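PDB 4Q6B: extracellular ligand-binding receptor from Desulfitobacterium hafniense, which binds leucine between its two lobes and probably delivers amino acids to an ABC transporter as its extracellular substrate-binding component. Local coordinates for residues K61-A66 with S87-S92. Residues are numbered along the deposited sequence; the frame is centred on the assembly and turned at random.
Sequences KGLAIA and SIPAAS
In Leu63, CG stands anti to the carbonyl carbon (chi1 -61°), and chi2 (-180°) sends CD1 out anti to CA, leaving CD2 as the branch turned toward the helix of residues 87-92. That methyl settles over the backbone between Pro89 and Ala90: it lies 3.7 Å from Ala90 N and 4.0 Å from Pro89 CB. Because Pro89 has a ring in place of an amide hydrogen, its nitrogen cannot bond to the preceding turn, and the helix is kinked here; the Leu63 methyl therefore packs beside this break, against one carbon of the pyrrolidine ring. One turn further along helix 59-70, Ala66 meets the same Ala90, methyl to methyl, with Ala66 CB and Ala90 CB 4.0 Å apart. Gly62, also on the facing side, brings no side chain into the interface. The helix axes approach to 9.2 Å and cross at -27°, running in nearly the same direction, and Leu63 CA comes within 5.5 Å of Ala90 CA. The side chains that meet are all apolar. Ala66 also touches Ile93 and Tyr94 farther along helix 84-97, while Ser87 and Ala91, pointing away from residues 61-66, pack on strand 101-103. Helices 59-70 and 84-97, joined through strand 75-79, thus lie side by side against the parallel sheet of the N-terminal lobe, following strands 47-54 and 75-79 in its beta-alpha-beta succession, a parallel helix pair typical of the Rossmann-like alpha/beta lobes of the leucine-binding protein family, of the periplasmic-binding-protein fold.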
loop_
_atom_site.group_PDB
_atom_site.type_symbol
_atom_site.label_atom_id
_atom_site.label_comp_id
_atom_site.label_asym_id
_atom_site.label_seq_id
_atom_site.Cartn_x
_atom_site.Cartn_y
_atom_site.Cartn_z
ATOM N N LYS A 61 -2.940 -18.568 -9.640
ATOM C CA LYS A 61 -1.675 -18.896 -8.985
ATOM C C LYS A 61 -1.660 -18.461 -7.514
ATOM O O LYS A 61 -1.129 -19.171 -6.633
ATOM C CB LYS A 61 -0.486 -18.244 -9.713
ATOM C CG LYS A 61 0.849 -18.709 -9.128
ATOM C CD LYS A 61 1.977 -18.786 -10.135
ATOM C CE LYS A 61 3.144 -19.596 -9.566
ATOM N NZ LYS A 61 4.434 -19.117 -10.191
ATOM N N GLY A 62 -2.194 -17.276 -7.230
ATOM C CA GLY A 62 -2.322 -16.804 -5.855
ATOM C C GLY A 62 -3.088 -17.709 -4.893
ATOM O O GLY A 62 -2.650 -17.932 -3.753
ATOM N N LEU A 63 -4.232 -18.204 -5.333
ATOM C CA LEU A 63 -5.024 -19.142 -4.516
ATOM C C LEU A 63 -4.274 -20.463 -4.301
ATOM O O LEU A 63 -4.355 -21.065 -3.230
ATOM C CB LEU A 63 -6.399 -19.413 -5.146
ATOM C CG LEU A 63 -7.249 -18.119 -5.266
ATOM C CD1 LEU A 63 -8.581 -18.418 -5.882
ATOM C CD2 LEU A 63 -7.481 -17.450 -3.887
ATOM N N ALA A 64 -3.567 -20.939 -5.323
ATOM C CA ALA A 64 -2.782 -22.183 -5.201
ATOM C C ALA A 64 -1.649 -22.027 -4.187
ATOM O O ALA A 64 -1.376 -22.945 -3.393
ATOM C CB ALA A 64 -2.226 -22.580 -6.560
ATOM N N ILE A 65 -0.974 -20.883 -4.228
ATOM C CA ILE A 65 0.085 -20.562 -3.279
ATOM C C ILE A 65 -0.497 -20.489 -1.877
ATOM O O ILE A 65 0.102 -21.035 -0.896
ATOM C CB ILE A 65 0.773 -19.231 -3.687
ATOM C CG1 ILE A 65 1.665 -19.487 -4.923
ATOM C CG2 ILE A 65 1.587 -18.594 -2.535
ATOM C CD1 ILE A 65 2.209 -18.218 -5.605
ATOM N N ALA A 66 -1.678 -19.864 -1.757
ATOM C CA ALA A 66 -2.260 -19.673 -0.410
ATOM C C ALA A 66 -2.537 -21.040 0.228
ATOM O O ALA A 66 -2.196 -21.269 1.417
ATOM C CB ALA A 66 -3.585 -18.810 -0.481
ATOM N N SER A 87 -5.383 -10.731 -2.693
ATOM C CA SER A 87 -5.376 -10.851 -1.230
ATOM C C SER A 87 -6.769 -11.118 -0.644
ATOM O O SER A 87 -6.907 -11.890 0.320
ATOM C CB SER A 87 -4.800 -9.576 -0.586
ATOM O OG SER A 87 -3.417 -9.461 -0.829
ATOM N N ILE A 88 -7.798 -10.461 -1.162
ATOM C CA ILE A 88 -9.127 -10.642 -0.577
ATOM C C ILE A 88 -9.609 -12.120 -0.631
ATOM O O ILE A 88 -9.939 -12.708 0.408
ATOM C CB ILE A 88 -10.135 -9.650 -1.209
ATOM C CG1 ILE A 88 -9.738 -8.210 -0.806
ATOM C CG2 ILE A 88 -11.573 -9.992 -0.838
ATOM C CD1 ILE A 88 -10.511 -7.186 -1.677
ATOM N N PRO A 89 -9.594 -12.746 -1.810
ATOM C CA PRO A 89 -10.003 -14.168 -1.734
ATOM C C PRO A 89 -8.952 -15.077 -1.079
ATOM O O PRO A 89 -9.338 -16.045 -0.379
ATOM C CB PRO A 89 -10.219 -14.565 -3.201
ATOM C CG PRO A 89 -9.527 -13.542 -3.995
ATOM C CD PRO A 89 -9.492 -12.251 -3.199
ATOM N N ALA A 90 -7.659 -14.796 -1.281
ATOM C CA ALA A 90 -6.638 -15.648 -0.648
ATOM C C ALA A 90 -6.752 -15.590 0.885
ATOM O O ALA A 90 -6.557 -16.590 1.553
ATOM C CB ALA A 90 -5.212 -15.231 -1.059
ATOM N N ALA A 91 -7.082 -14.413 1.419
ATOM C CA ALA A 91 -7.306 -14.253 2.865
ATOM C C ALA A 91 -8.352 -15.215 3.410
ATOM O O ALA A 91 -8.290 -15.563 4.622
ATOM C CB ALA A 91 -7.769 -12.815 3.161
ATOM N N SER A 92 -9.305 -15.668 2.585
ATOM C CA SER A 92 -10.314 -16.610 3.101
ATOM C C SER A 92 -9.638 -17.941 3.444
ATOM O O SER A 92 -9.979 -18.585 4.434
ATOM C CB SER A 92 -11.438 -16.825 2.077
ATOM O OG SER A 92 -12.391 -17.795 2.597
#